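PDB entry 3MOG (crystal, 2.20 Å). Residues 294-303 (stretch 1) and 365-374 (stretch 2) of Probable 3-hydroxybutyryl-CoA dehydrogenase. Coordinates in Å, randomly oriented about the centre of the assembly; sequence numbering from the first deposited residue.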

ATOM      1  N   GLY C 294     -16.900 -34.028 -13.449  1.00 83.19           N
ATOM      2  CA  GLY C 294     -18.025 -33.784 -12.563  1.00 81.15           C
ATOM      3  C   GLY C 294     -18.416 -35.067 -11.862  1.00 74.69           C
ATOM      4  O   GLY C 294     -18.049 -36.159 -12.293  1.00 72.72           O
ATOM      5  N   LEU C 295     -19.168 -34.931 -10.777  1.00 64.51           N
ATOM      6  CA  LEU C 295     -19.492 -36.067  -9.930  1.00 63.86           C
ATOM      7  C   LEU C 295     -20.428 -37.053 -10.623  1.00 61.59           C
ATOM      8  O   LEU C 295     -21.346 -36.650 -11.340  1.00 60.44           O
ATOM      9  N   GLU C 296     -20.162 -38.346 -10.433  1.00 71.05           N
ATOM     10  CA  GLU C 296     -21.008 -39.417 -10.977  1.00 74.98           C
ATOM     11  C   GLU C 296     -22.428 -39.297 -10.436  1.00 73.28           C
ATOM     12  O   GLU C 296     -22.633 -38.779  -9.328  1.00 71.48           O
ATOM     13  N   ALA C 297     -23.397 -39.756 -11.228  1.00 69.87           N
ATOM     14  CA  ALA C 297     -24.805 -39.710 -10.839  1.00 72.34           C
ATOM     15  C   ALA C 297     -25.032 -40.478  -9.548  1.00 76.72           C
ATOM     16  O   ALA C 297     -24.625 -41.635  -9.413  1.00 78.09           O
ATOM     17  N   VAL C 298     -25.637 -39.801  -8.580  1.00 80.33           N
ATOM     18  CA  VAL C 298     -26.102 -40.462  -7.374  1.00 85.33           C
ATOM     19  C   VAL C 298     -27.383 -41.211  -7.770  1.00 89.87           C
ATOM     20  O   VAL C 298     -28.136 -40.738  -8.635  1.00 89.17           O
ATOM     21  N   SER C 299     -27.603 -42.381  -7.167  1.00 92.29           N
ATOM     22  CA  SER C 299     -28.704 -43.273  -7.546  1.00 95.54           C
ATOM     23  C   SER C 299     -30.091 -42.705  -7.219  1.00 99.00           C
ATOM     24  O   SER C 299     -30.231 -41.842  -6.347  1.00 95.92           O
ATOM     25  N   ASP C 300     -31.105 -43.207  -7.928  1.00104.52           N
ATOM     26  CA  ASP C 300     -32.508 -42.806  -7.742  1.00108.11           C
ATOM     27  C   ASP C 300     -33.065 -43.134  -6.355  1.00109.20           C
ATOM     28  O   ASP C 300     -34.104 -42.606  -5.958  1.00109.33           O
ATOM     29  N   SER C 301     -32.367 -44.002  -5.628  1.00111.66           N
ATOM     30  CA  SER C 301     -32.718 -44.349  -4.253  1.00113.93           C
ATOM     31  C   SER C 301     -32.389 -43.225  -3.269  1.00111.73           C
ATOM     32  O   SER C 301     -32.938 -43.176  -2.166  1.00111.88           O
ATOM     33  N   PHE C 302     -31.488 -42.331  -3.678  1.00108.90           N
ATOM     34  CA  PHE C 302     -31.032 -41.229  -2.836  1.00107.15           C
ATOM     35  C   PHE C 302     -31.873 -39.963  -3.008  1.00104.51           C
ATOM     36  O   PHE C 302     -31.543 -38.914  -2.445  1.00106.64           O
ATOM     37  N   SER C 303     -32.953 -40.080  -3.781  1.00 99.53           N
ATOM     38  CA  SER C 303     -33.891 -38.993  -4.046  1.00 94.98           C
ATOM     39  C   SER C 303     -34.498 -38.401  -2.774  1.00 92.23           C
ATOM     40  O   SER C 303     -34.860 -39.139  -1.859  1.00 93.63           O
ATOM     41  N   THR C 365     -25.356 -34.156   1.739  1.00 63.48           N
ATOM     42  CA  THR C 365     -24.634 -33.623   0.574  1.00 61.45           C
ATOM     43  C   THR C 365     -25.116 -34.325  -0.702  1.00 63.47           C
ATOM     44  O   THR C 365     -25.451 -33.659  -1.694  1.00 62.74           O
ATOM     45  N   ARG C 366     -25.194 -35.657  -0.644  1.00 62.49           N
ATOM     46  CA  ARG C 366     -25.646 -36.474  -1.779  1.00 59.47           C
ATOM     47  C   ARG C 366     -27.062 -36.141  -2.239  1.00 52.93           C
ATOM     48  O   ARG C 366     -27.305 -36.075  -3.436  1.00 60.72           O
ATOM     49  N   LYS C 367     -27.979 -35.899  -1.304  1.00 54.02           N
ATOM     50  CA  LYS C 367     -29.335 -35.414  -1.657  1.00 65.97           C
ATOM     51  C   LYS C 367     -29.304 -34.154  -2.540  1.00 68.85           C
ATOM     52  O   LYS C 367     -30.021 -34.073  -3.550  1.00 71.77           O
ATOM     53  N   ALA C 368     -28.466 -33.188  -2.151  1.00 66.97           N
ATOM     54  CA  ALA C 368     -28.295 -31.942  -2.895  1.00 63.74           C
ATOM     55  C   ALA C 368     -27.630 -32.167  -4.251  1.00 61.38           C
ATOM     56  O   ALA C 368     -28.025 -31.545  -5.235  1.00 58.02           O
ATOM     57  N   ILE C 369     -26.636 -33.058  -4.300  1.00 59.68           N
ATOM     58  CA  ILE C 369     -25.943 -33.373  -5.558  1.00 61.11           C
ATOM     59  C   ILE C 369     -26.920 -34.031  -6.539  1.00 62.55           C
ATOM     60  O   ILE C 369     -26.944 -33.673  -7.727  1.00 64.14           O
ATOM     61  N   TYR C 370     -27.726 -34.967  -6.024  1.00 56.53           N
ATOM     62  CA  TYR C 370     -28.742 -35.663  -6.818  1.00 64.47           C
ATOM     63  C   TYR C 370     -29.719 -34.665  -7.438  1.00 63.30           C
ATOM     64  O   TYR C 370     -29.913 -34.661  -8.651  1.00 64.55           O
ATOM     65  N   TYR C 371     -30.319 -33.828  -6.594  1.00 62.48           N
ATOM     66  CA  TYR C 371     -31.266 -32.807  -7.037  1.00 67.42           C
ATOM     67  C   TYR C 371     -30.744 -31.976  -8.203  1.00 68.61           C
ATOM     68  O   TYR C 371     -31.476 -31.715  -9.164  1.00 69.64           O
ATOM     69  N   LEU C 372     -29.477 -31.571  -8.108  1.00 63.59           N
ATOM     70  CA  LEU C 372     -28.854 -30.723  -9.111  1.00 62.88           C
ATOM     71  C   LEU C 372     -28.644 -31.449 -10.428  1.00 64.38           C
ATOM     72  O   LEU C 372     -28.921 -30.891 -11.496  1.00 61.59           O
ATOM     73  N   GLN C 373     -28.160 -32.690 -10.336  1.00 69.83           N
ATOM     74  CA  GLN C 373     -27.881 -33.541 -11.499  1.00 72.04           C
ATOM     75  C   GLN C 373     -29.144 -33.811 -12.305  1.00 74.37           C
ATOM     76  O   GLN C 373     -29.107 -33.851 -13.538  1.00 79.22           O
ATOM     77  N   GLN C 374     -30.262 -33.956 -11.599  1.00 73.32           N
ATOM     78  CA  GLN C 374     -31.557 -34.199 -12.222  1.00 78.42           C
ATOM     79  C   GLN C 374     -32.119 -32.949 -12.921  1.00 77.09           C
ATOM     80  O   GLN C 374     -33.202 -32.996 -13.518  1.00 77.52           O
TER

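Stretch 1 runs as an irregular chain across one side of the helix that enters stretch 2 from earlier in the chain and runs to Gln373, and the two stretches bury 586 Å² between them. Its backbone comes closest at Val298, whose CA lies 5.5 Å from the CA of Tyr370. On the helix, Arg366, Ile369, Tyr370 and Gln373 direct their CA-to-CB bonds toward stretch 1, as the spacing of three and four residues along a helix allows.

The polar centre of the contact is the amide of Gln373, which reads the backbone of stretch 1 in both senses. With chi1 m and chi2 t, the side chain extends so that Gln373 NE2 donates to Glu296 O (2.9 Å, 166° at the hydrogen), while Gln373 OE1 accepts from Val298 N (3.1 Å, 163°). One side-chain amide therefore satisfies a carbonyl and an NH two residues apart, neither of which has a partner within its own stretch. Leu295 O also lies 2.9 Å from Gln373 NE2. The CA-to-CB bond of Glu296 points away from the helix, and its side chain makes no contact with stretch 2.

Apolar groups pack beside this amide. Val298, in the t rotamer, points toward the helix and places CG2 3.8 Å from Ile369 CG2; its CB is 4.2 Å from Tyr370 CB. Leu295 (m, t) also points toward the helix, and its CD1 meets CD1 of Ile369 (m, t) at 3.8 Å. Ile369 is thus touched by both Leu295 and Val298.

Tyr370 (chi1 t) has the largest area covered by the opposing stretch. Val298 O approaches the edge of its ring, 3.4 Å from CD1, whereas Ser303 N lies over one face and Ser303 CB is 3.7 Å from Tyr370 CE2. Asp300 OD2 is 3.6 Å from Tyr370 OH. Ser299 O, 3.6 Å from Tyr370 CD1, is satisfied within its own stretch by Phe302 N at 3.0 Å, which closes a local turn. Ser299 OG and Ser301 OG are likewise paired at 2.9 Å; both side chains leave their CA atoms away from the helix.

At the far end, Phe302 (chi1 m) starts sideways, but its ring comes nearer, bringing CE2 to 3.7 Å from CD of Arg366. This contact uses the aliphatic part of the arginine, whose guanidinium makes no hydrogen bond to stretch 1. Lys367 behaves similarly: its CG lies 3.8 Å from Phe302 O, while its NZ is hydrogen-bonded elsewhere in the structure.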

ATOM      1  CB  LEU C 295     -20.064 -35.575  -8.601  1.00 56.20           C
ATOM      2  CG  LEU C 295     -19.086 -34.674  -7.826  1.00 67.41           C
ATOM      3  CD1 LEU C 295     -19.826 -33.787  -6.823  1.00 59.58           C
ATOM      4  CD2 LEU C 295     -17.932 -35.471  -7.144  1.00 62.64           C
ATOM      5  CB  GLU C 296     -20.437 -40.800 -10.638  1.00 80.05           C
ATOM      6  CG  GLU C 296     -19.374 -41.317 -11.613  1.00 90.61           C
ATOM      7  CD  GLU C 296     -18.008 -40.666 -11.427  1.00 98.97           C
ATOM      8  OE1 GLU C 296     -17.641 -40.331 -10.277  1.00104.54           O
ATOM      9  OE2 GLU C 296     -17.291 -40.499 -12.437  1.00100.02           O
ATOM     10  CB  ALA C 297     -25.702 -40.243 -11.947  1.00 66.14           C
ATOM     11  CB  VAL C 298     -26.344 -39.455  -6.225  1.00 82.13           C
ATOM     12  CG1 VAL C 298     -26.310 -40.159  -4.878  1.00 86.19           C
ATOM     13  CG2 VAL C 298     -25.279 -38.371  -6.244  1.00 84.31           C
ATOM     14  CB  SER C 299     -28.524 -44.645  -6.888  1.00 94.63           C
ATOM     15  OG  SER C 299     -28.519 -44.535  -5.474  1.00 93.56           O
ATOM     16  CB  ASP C 300     -33.395 -43.448  -8.815  1.00109.38           C
ATOM     17  CG  ASP C 300     -33.175 -42.851 -10.192  1.00114.13           C
ATOM     18  OD1 ASP C 300     -32.056 -42.977 -10.737  1.00117.84           O
ATOM     19  OD2 ASP C 300     -34.133 -42.264 -10.737  1.00114.53           O
ATOM     20  CB  SER C 301     -31.986 -45.626  -3.831  1.00116.31           C
ATOM     21  OG  SER C 301     -30.589 -45.404  -3.683  1.00117.35           O
ATOM     22  CB  PHE C 302     -29.559 -40.928  -3.122  1.00108.75           C
ATOM     23  CG  PHE C 302     -28.602 -41.735  -2.295  1.00112.93           C
ATOM     24  CD1 PHE C 302     -28.493 -43.115  -2.468  1.00116.45           C
ATOM     25  CD2 PHE C 302     -27.794 -41.110  -1.347  1.00119.19           C
ATOM     26  CE1 PHE C 302     -27.604 -43.861  -1.704  1.00120.66           C
ATOM     27  CE2 PHE C 302     -26.896 -41.844  -0.576  1.00121.19           C
ATOM     28  CZ  PHE C 302     -26.799 -43.222  -0.757  1.00124.18           C
ATOM     29  CB  SER C 303     -35.012 -39.484  -4.961  1.00 94.61           C
ATOM     30  OG  SER C 303     -36.075 -38.551  -5.002  1.00 97.26           O
ATOM     31  CB  THR C 365     -23.086 -33.748   0.757  1.00 57.55           C
ATOM     32  OG1 THR C 365     -22.677 -33.006   1.911  1.00 58.60           O
ATOM     33  CG2 THR C 365     -22.326 -33.219  -0.436  1.00 52.39           C
ATOM     34  CB  ARG C 366     -25.479 -37.978  -1.503  1.00 59.34           C
ATOM     35  CG  ARG C 366     -24.044 -38.463  -1.708  1.00 74.35           C
ATOM     36  CD  ARG C 366     -23.888 -39.970  -1.543  1.00 82.86           C
ATOM     37  NE  ARG C 366     -22.565 -40.427  -1.978  1.00 90.38           N
ATOM     38  CZ  ARG C 366     -21.478 -40.475  -1.205  1.00 95.97           C
ATOM     39  NH1 ARG C 366     -21.531 -40.099   0.067  1.00 97.81           N
ATOM     40  NH2 ARG C 366     -20.328 -40.905  -1.706  1.00 95.81           N
ATOM     41  CB  LYS C 367     -30.181 -35.140  -0.408  1.00 62.79           C
ATOM     42  CG  LYS C 367     -30.688 -36.380   0.307  1.00 76.91           C
ATOM     43  CD  LYS C 367     -31.420 -36.002   1.592  1.00 86.53           C
ATOM     44  CE  LYS C 367     -31.931 -37.236   2.329  1.00 87.97           C
ATOM     45  NZ  LYS C 367     -32.801 -36.864   3.485  1.00 87.44           N
ATOM     46  CB  ALA C 368     -27.513 -30.929  -2.072  1.00 63.92           C
ATOM     47  CB  ILE C 369     -24.680 -34.273  -5.340  1.00 60.35           C
ATOM     48  CG1 ILE C 369     -23.621 -33.527  -4.527  1.00 57.26           C
ATOM     49  CG2 ILE C 369     -24.082 -34.744  -6.681  1.00 53.20           C
ATOM     50  CD1 ILE C 369     -22.426 -34.379  -4.086  1.00 62.08           C
ATOM     51  CB  TYR C 370     -29.507 -36.719  -5.985  1.00 65.42           C
ATOM     52  CG  TYR C 370     -30.646 -37.388  -6.754  1.00 73.45           C
ATOM     53  CD1 TYR C 370     -30.402 -38.465  -7.620  1.00 78.40           C
ATOM     54  CD2 TYR C 370     -31.963 -36.930  -6.634  1.00 78.70           C
ATOM     55  CE1 TYR C 370     -31.441 -39.066  -8.345  1.00 80.94           C
ATOM     56  CE2 TYR C 370     -33.005 -37.515  -7.354  1.00 87.47           C
ATOM     57  CZ  TYR C 370     -32.740 -38.584  -8.204  1.00 90.43           C
ATOM     58  OH  TYR C 370     -33.777 -39.161  -8.906  1.00 91.40           O
ATOM     59  CB  TYR C 371     -31.651 -31.885  -5.874  1.00 65.63           C
ATOM     60  CG  TYR C 371     -32.463 -30.688  -6.309  1.00 71.99           C
ATOM     61  CD1 TYR C 371     -31.900 -29.401  -6.332  1.00 70.81           C
ATOM     62  CD2 TYR C 371     -33.788 -30.837  -6.725  1.00 73.81           C
ATOM     63  CE1 TYR C 371     -32.643 -28.300  -6.746  1.00 69.38           C
ATOM     64  CE2 TYR C 371     -34.539 -29.745  -7.145  1.00 69.91           C
ATOM     65  CZ  TYR C 371     -33.964 -28.480  -7.146  1.00 78.43           C
ATOM     66  OH  TYR C 371     -34.711 -27.403  -7.557  1.00 84.92           O
ATOM     67  CB  LEU C 372     -27.524 -30.166  -8.591  1.00 63.74           C
ATOM     68  CG  LEU C 372     -27.622 -29.115  -7.482  1.00 58.87           C
ATOM     69  CD1 LEU C 372     -26.256 -28.829  -6.881  1.00 61.09           C
ATOM     70  CD2 LEU C 372     -28.266 -27.848  -8.012  1.00 56.95           C
ATOM     71  CB  GLN C 373     -27.262 -34.867 -11.058  1.00 66.20           C
ATOM     72  CG  GLN C 373     -25.788 -34.797 -10.700  1.00 63.92           C
ATOM     73  CD  GLN C 373     -25.284 -36.079 -10.058  1.00 68.28           C
ATOM     74  OE1 GLN C 373     -26.062 -36.864  -9.513  1.00 73.19           O
ATOM     75  NE2 GLN C 373     -23.976 -36.293 -10.112  1.00 63.74           N
ATOM     76  CB  GLN C 374     -32.545 -34.749 -11.181  1.00 77.53           C
ATOM     77  CG  GLN C 374     -33.493 -35.836 -11.720  1.00 88.16           C
ATOM     78  CD  GLN C 374     -32.764 -37.065 -12.267  1.00 89.08           C
ATOM     79  OE1 GLN C 374     -31.820 -37.576 -11.652  1.00 87.41           O
ATOM     80  NE2 GLN C 374     -33.209 -37.549 -13.427  1.00 89.17           N
TER